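Local structure of putative ribose operon repressor (Burkholderia thailandensis, 3EGC) at residues Asn94-Ile99 with Ala104-Asn109; Ser140-Lys145 with Glu264-Thr269. The protein probably represses transcription as a DNA-binding regulator of the LacI family, perhaps of a ribose operon. All coordinates share one frame; numbering follows the deposited sequence.

Contact 1: Asn94-Ile99 with Ala104-Asn109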
loop_
_atom_site.group_PDB
_atom_site.type_symbol
_atom_site.label_atom_id
_atom_site.label_comp_id
_atom_site.label_asym_id
_atom_site.label_seq_id
_atom_site.Cartn_x
_atom_site.Cartn_y
_atom_site.Cartn_z
ATOM N N ASN A 94 -11.040 -11.221 -4.678
ATOM C CA ASN A 94 -11.725 -10.052 -4.164
ATOM C C ASN A 94 -13.148 -9.952 -4.735
ATOM O O ASN A 94 -14.145 -9.844 -3.966
ATOM C CB ASN A 94 -10.879 -8.789 -4.367
ATOM C CG ASN A 94 -11.631 -7.485 -4.053
ATOM O OD1 ASN A 94 -11.671 -6.563 -4.888
ATOM N ND2 ASN A 94 -12.228 -7.403 -2.896
ATOM N N ARG A 95 -13.235 -10.008 -6.067
ATOM C CA ARG A 95 -14.515 -9.969 -6.778
ATOM C C ARG A 95 -14.577 -11.199 -7.682
ATOM O O ARG A 95 -13.595 -11.500 -8.342
ATOM C CB ARG A 95 -14.672 -8.692 -7.651
ATOM C CG ARG A 95 -15.031 -7.445 -6.870
ATOM C CD ARG A 95 -13.961 -6.407 -6.881
ATOM N NE ARG A 95 -13.945 -5.625 -8.116
ATOM C CZ ARG A 95 -13.497 -4.377 -8.240
ATOM N NH1 ARG A 95 -13.035 -3.688 -7.205
ATOM N NH2 ARG A 95 -13.516 -3.817 -9.437
ATOM N N GLU A 96 -15.725 -11.869 -7.725
ATOM C CA GLU A 96 -15.870 -13.073 -8.530
ATOM C C GLU A 96 -16.060 -12.712 -10.009
ATOM O O GLU A 96 -16.427 -11.577 -10.357
ATOM C CB GLU A 96 -17.047 -13.918 -8.023
ATOM C CG GLU A 96 -18.333 -13.234 -8.304
ATOM C CD GLU A 96 -19.530 -13.899 -7.650
ATOM O OE1 GLU A 96 -20.607 -13.742 -7.912
ATOM O OE2 GLU A 96 -19.572 -14.657 -6.826
ATOM N N LEU A 97 -15.823 -13.683 -10.885
ATOM C CA LEU A 97 -15.993 -13.487 -12.315
ATOM C C LEU A 97 -17.354 -13.975 -12.799
ATOM O O LEU A 97 -17.997 -13.307 -13.624
ATOM C CB LEU A 97 -14.913 -14.226 -13.072
ATOM C CG LEU A 97 -13.718 -13.467 -13.635
ATOM C CD1 LEU A 97 -13.736 -12.023 -13.176
ATOM C CD2 LEU A 97 -12.397 -14.194 -13.297
ATOM N N ARG A 98 -17.805 -15.119 -12.288
ATOM C CA ARG A 98 -19.061 -15.705 -12.769
ATOM C C ARG A 98 -18.841 -16.170 -14.180
ATOM O O ARG A 98 -19.618 -15.883 -15.065
ATOM C CB ARG A 98 -20.191 -14.682 -12.739
ATOM C CG ARG A 98 -20.758 -14.497 -11.339
ATOM C CD ARG A 98 -21.410 -13.179 -11.168
ATOM N NE ARG A 98 -22.409 -12.896 -12.193
ATOM C CZ ARG A 98 -22.722 -11.668 -12.576
ATOM N NH1 ARG A 98 -23.633 -11.479 -13.531
ATOM N NH2 ARG A 98 -22.156 -10.632 -11.973
ATOM N N ILE A 99 -17.746 -16.878 -14.382
ATOM C CA ILE A 99 -17.487 -17.531 -15.630
ATOM C C ILE A 99 -17.178 -18.936 -15.255
ATOM O O ILE A 99 -16.304 -19.166 -14.427
ATOM C CB ILE A 99 -16.225 -16.965 -16.278
ATOM C CG1 ILE A 99 -16.338 -15.446 -16.483
ATOM C CG2 ILE A 99 -15.905 -17.703 -17.566
ATOM C CD1 ILE A 99 -16.837 -15.043 -17.842
ATOM N N ALA A 104 -12.404 -18.592 -7.638
ATOM C CA ALA A 104 -12.488 -17.352 -6.930
ATOM C C ALA A 104 -12.046 -17.554 -5.464
ATOM O O ALA A 104 -12.354 -18.589 -4.837
ATOM C CB ALA A 104 -13.878 -16.864 -7.025
ATOM N N VAL A 105 -11.297 -16.572 -4.960
ATOM C CA VAL A 105 -10.946 -16.429 -3.578
ATOM C C VAL A 105 -11.466 -15.070 -3.084
ATOM O O VAL A 105 -10.908 -14.025 -3.414
ATOM C CB VAL A 105 -9.413 -16.453 -3.351
ATOM C CG1 VAL A 105 -9.097 -16.383 -1.807
ATOM C CG2 VAL A 105 -8.803 -17.660 -4.023
ATOM N N LEU A 106 -12.489 -15.117 -2.238
ATOM C CA LEU A 106 -13.212 -13.982 -1.769
ATOM C C LEU A 106 -13.211 -13.900 -0.211
ATOM O O LEU A 106 -12.906 -14.849 0.456
ATOM C CB LEU A 106 -14.649 -14.122 -2.276
ATOM C CG LEU A 106 -14.800 -14.513 -3.758
ATOM C CD1 LEU A 106 -16.321 -14.841 -4.095
ATOM C CD2 LEU A 106 -14.249 -13.417 -4.691
ATOM N N SER A 107 -13.594 -12.762 0.342
ATOM C CA SER A 107 -13.808 -12.660 1.802
ATOM C C SER A 107 -15.239 -12.983 2.180
ATOM O O SER A 107 -16.131 -12.959 1.313
ATOM C CB SER A 107 -13.484 -11.258 2.329
ATOM O OG SER A 107 -12.103 -10.983 2.178
ATOM N N GLU A 108 -15.460 -13.248 3.467
ATOM C CA GLU A 108 -16.842 -13.353 3.982
ATOM C C GLU A 108 -17.510 -11.978 4.234
ATOM O O GLU A 108 -17.762 -11.555 5.391
ATOM C CB GLU A 108 -16.947 -14.305 5.191
ATOM C CG GLU A 108 -16.185 -13.823 6.443
ATOM C CD GLU A 108 -15.972 -14.924 7.488
ATOM O OE1 GLU A 108 -16.434 -16.076 7.273
ATOM O OE2 GLU A 108 -15.349 -14.619 8.526
ATOM N N ASN A 109 -17.806 -11.281 3.148
ATOM C CA ASN A 109 -18.296 -9.890 3.257
ATOM C C ASN A 109 -19.610 -9.667 4.017
ATOM O O ASN A 109 -19.657 -8.832 4.927
ATOM C CB ASN A 109 -18.385 -9.241 1.898
ATOM C CG ASN A 109 -17.040 -9.252 1.143
ATOM O OD1 ASN A 109 -16.053 -8.698 1.620
ATOM N ND2 ASN A 109 -17.040 -9.810 -0.061
HETATM O O HOH W 1 -14.454 -10.127 -1.221
#
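Leu106 lays one methyl, CD2, against the backbone of Asn94-Glu96, 3.6 Å from the carbonyl carbon of Asn94 and 3.7 Å from the amide N of Glu96. Its other methyl, CD1, approaches the base of the Glu96 side chain, with CB of Glu96 4.1 Å away. With chi1 at -46° CG lies opposite the carbonyl carbon, and the branch swings over to the loop although the side chain does not leave the strand pointing at it. A leucine suits this place because its two methyls can cover a run of peptide and an aliphatic CB together. Beside it the CB of Ala104, which points toward the loop, comes within 4.4 Å of CB of Glu96, a loose contact for which a small residue suffices.

One direct backbone hydrogen bond joins the segments: Asn94 N donates to Val105 O at 3.1 Å, nearly straight at 161°. It prolongs the parallel pairing of strands 90-93 and 103-107 by a residue. The chain turns off at Asn94, whose phi is positive (78°), and the pairing ends there. Past this point a water takes over: it donates to Asn94 O at 2.8 Å and accepts from Ser107 N and, at 2.9 Å, from Asn109 ND2. The side-chain amide of Asn109 thus links the start of its helix to the diverging loop.

Glu108 takes the N-cap position of helix 109-122, following directly on strand 103-107. On the neighbouring strand 264-272, Met265 and Leu267 pair with Leu106 through their backbones. Met138 of helix 138-153 touches Glu96, Leu106 and Asn109, while Val105 packs on Ile244 and Ala248 of helix 241-257.

Contact 2: Ser140-Lys145 with Glu264-Thr269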
loop_
_atom_site.group_PDB
_atom_site.type_symbol
_atom_site.label_atom_id
_atom_site.label_comp_id
_atom_site.label_asym_id
_atom_site.label_seq_id
_atom_site.Cartn_x
_atom_site.Cartn_y
_atom_site.Cartn_z
ATOM N N SER A 140 -19.334 -4.291 -2.660
ATOM C CA SER A 140 -20.360 -3.335 -2.245
ATOM C C SER A 140 -21.681 -3.996 -1.990
ATOM O O SER A 140 -22.339 -3.665 -1.008
ATOM C CB SER A 140 -20.622 -2.286 -3.304
ATOM O OG SER A 140 -19.441 -1.737 -3.728
ATOM N N ARG A 141 -22.088 -4.894 -2.904
ATOM C CA ARG A 141 -23.383 -5.531 -2.794
ATOM C C ARG A 141 -23.432 -6.368 -1.479
ATOM O O ARG A 141 -24.367 -6.295 -0.704
ATOM C CB ARG A 141 -23.630 -6.387 -4.059
ATOM C CG ARG A 141 -24.924 -6.125 -4.751
ATOM C CD ARG A 141 -24.825 -5.764 -6.226
ATOM N NE ARG A 141 -23.724 -6.350 -6.989
ATOM C CZ ARG A 141 -23.568 -7.649 -7.145
ATOM N NH1 ARG A 141 -22.566 -8.123 -7.871
ATOM N NH2 ARG A 141 -24.437 -8.456 -6.546
ATOM N N GLU A 142 -22.405 -7.152 -1.236
ATOM C CA GLU A 142 -22.428 -8.059 -0.116
ATOM C C GLU A 142 -22.268 -7.342 1.224
ATOM O O GLU A 142 -22.853 -7.730 2.217
ATOM C CB GLU A 142 -21.375 -9.144 -0.268
ATOM C CG GLU A 142 -21.686 -10.219 -1.261
ATOM C CD GLU A 142 -20.505 -11.179 -1.393
ATOM O OE1 GLU A 142 -20.609 -12.148 -2.156
ATOM O OE2 GLU A 142 -19.465 -10.957 -0.735
ATOM N N ARG A 143 -21.484 -6.281 1.235
ATOM C CA ARG A 143 -21.279 -5.494 2.445
ATOM C C ARG A 143 -22.549 -4.720 2.807
ATOM O O ARG A 143 -22.907 -4.625 3.992
ATOM C CB ARG A 143 -20.071 -4.593 2.324
ATOM C CG ARG A 143 -18.766 -5.411 2.378
ATOM C CD ARG A 143 -17.481 -4.655 1.955
ATOM N NE ARG A 143 -16.495 -5.675 1.645
ATOM C CZ ARG A 143 -15.276 -5.482 1.178
ATOM N NH1 ARG A 143 -14.793 -4.254 0.941
ATOM N NH2 ARG A 143 -14.544 -6.566 0.935
ATOM N N LEU A 144 -23.276 -4.281 1.773
ATOM C CA LEU A 144 -24.591 -3.652 1.983
ATOM C C LEU A 144 -25.634 -4.637 2.528
ATOM O O LEU A 144 -26.362 -4.335 3.485
ATOM C CB LEU A 144 -25.091 -3.000 0.713
ATOM C CG LEU A 144 -25.954 -1.764 0.858
ATOM C CD1 LEU A 144 -25.162 -0.645 1.554
ATOM C CD2 LEU A 144 -26.540 -1.289 -0.531
ATOM N N LYS A 145 -25.672 -5.830 1.943
ATOM C CA LYS A 145 -26.517 -6.929 2.433
ATOM C C LYS A 145 -26.324 -7.285 3.935
ATOM O O LYS A 145 -27.308 -7.546 4.655
ATOM C CB LYS A 145 -26.280 -8.172 1.585
ATOM C CG LYS A 145 -26.979 -9.409 2.050
ATOM C CD LYS A 145 -26.819 -10.553 1.034
ATOM C CE LYS A 145 -27.502 -11.824 1.566
ATOM N NZ LYS A 145 -27.322 -13.036 0.706
ATOM N N GLU A 264 -14.923 -21.728 -5.495
ATOM C CA GLU A 264 -15.134 -20.498 -4.770
ATOM C C GLU A 264 -14.731 -20.680 -3.329
ATOM O O GLU A 264 -15.272 -21.480 -2.610
ATOM C CB GLU A 264 -16.589 -19.983 -4.864
ATOM C CG GLU A 264 -16.867 -18.791 -3.904
ATOM C CD GLU A 264 -18.259 -18.140 -4.048
ATOM O OE1 GLU A 264 -18.833 -18.191 -5.178
ATOM O OE2 GLU A 264 -18.782 -17.592 -3.032
ATOM N N MET A 265 -13.736 -19.924 -2.905
ATOM C CA MET A 265 -13.309 -19.968 -1.523
ATOM C C MET A 265 -13.736 -18.702 -0.825
ATOM O O MET A 265 -13.472 -17.602 -1.283
ATOM C CB MET A 265 -11.801 -20.085 -1.399
ATOM C CG MET A 265 -11.255 -21.503 -1.158
ATOM S SD MET A 265 -9.440 -21.633 -1.241
ATOM C CE MET A 265 -9.138 -21.586 0.546
ATOM N N ARG A 266 -14.399 -18.866 0.309
ATOM C CA ARG A 266 -14.689 -17.738 1.152
ATOM C C ARG A 266 -13.776 -17.767 2.374
ATOM O O ARG A 266 -13.815 -18.715 3.158
ATOM C CB ARG A 266 -16.145 -17.790 1.590
ATOM C CG ARG A 266 -17.101 -17.544 0.449
ATOM C CD ARG A 266 -17.285 -16.054 0.212
ATOM N NE ARG A 266 -18.150 -15.783 -0.913
ATOM C CZ ARG A 266 -18.560 -14.564 -1.282
ATOM N NH1 ARG A 266 -18.172 -13.463 -0.578
ATOM N NH2 ARG A 266 -19.353 -14.431 -2.349
ATOM N N LEU A 267 -13.000 -16.712 2.562
ATOM C CA LEU A 267 -12.044 -16.661 3.676
ATOM C C LEU A 267 -12.516 -15.846 4.920
ATOM O O LEU A 267 -13.111 -14.795 4.814
ATOM C CB LEU A 267 -10.731 -16.095 3.193
ATOM C CG LEU A 267 -9.613 -17.066 2.838
ATOM C CD1 LEU A 267 -10.078 -18.504 2.398
ATOM C CD2 LEU A 267 -8.522 -16.461 1.906
ATOM N N GLN A 268 -12.227 -16.363 6.097
ATOM C CA GLN A 268 -12.600 -15.733 7.336
ATOM C C GLN A 268 -11.967 -14.335 7.538
ATOM O O GLN A 268 -10.746 -14.111 7.339
ATOM C CB GLN A 268 -12.226 -16.687 8.491
ATOM C CG GLN A 268 -11.870 -16.068 9.892
ATOM C CD GLN A 268 -11.240 -17.139 10.856
ATOM O OE1 GLN A 268 -10.045 -17.427 10.836
ATOM N NE2 GLN A 268 -12.065 -17.741 11.660
ATOM N N THR A 269 -12.811 -13.407 7.915
ATOM C CA THR A 269 -12.443 -12.096 8.306
ATOM C C THR A 269 -12.578 -12.025 9.844
ATOM O O THR A 269 -13.273 -12.830 10.491
ATOM C CB THR A 269 -13.420 -11.064 7.698
ATOM O OG1 THR A 269 -14.724 -11.231 8.245
ATOM C CG2 THR A 269 -13.513 -11.260 6.257
#
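The helical turn 140-145 stands well off strand 264-267, with the nearest pair of CA atoms, those of Glu142 and Arg266, 12.5 Å apart, so that only long side chains can bridge the gap. Glu142 and Arg266 do so, heading for each other. The pairing is bidentate, each terminal nitrogen of Arg266 taking one carboxylate oxygen on its syn side: NH2 donates to Glu142 OE1 at 2.6 Å and NH1 to Glu142 OE2 at 2.8 Å. It is also twisted, the carboxylate and guanidinium planes lying 38° apart. Glu142 spans its share of the distance stretched out (chi2 176°), whereas Arg266 folds over at chi2 (-83°), which presents its guanidinium to the helix on one side and to Glu264 on another.

In the two-lobed periplasmic-binding-protein fold, helix 138-153 belongs to one lobe and this part of strand 264-272 to the other, so the salt bridge spans the two lobes beside the segments that connect them.

Glu264, two residues before Arg266 on the strand, completes a salt-bridge network. Its OE2 accepts from Arg266 NE at 2.9 Å, close to the guanidinium plane, and more weakly from NH2. Two carboxylates therefore hold the guanidinium along different edges and limit its rotation; the positive charge between them probably favours both being ionised. Further partners come from the connecting segment after strand 103-107 and from its end: Asn109 ND2 donates to Glu142 OE2, and Arg266 NH1 to Ser107 O.

In the fold
The centres of the two contacts lie about 8 Å apart, and along the chain contact 1 closes before contact 2 opens. Each has one segment in the same mixed sheet, where strand 103-107 of contact 1 neighbours strand 264-272 of contact 2; Ala104 O lies 2.7 Å from Met265 N. Asn109 forms a second junction, with its OD1 2.7 Å from Arg143 NH2 on helix 138-153. Contact 1 is local, joining a loop to the strand that soon follows it, whereas contact 2 unites segments separated by 118 residues. Both lie where the chain passes between the two lobes; in related regulators the lobes move relative to each other there, and the same may hold here.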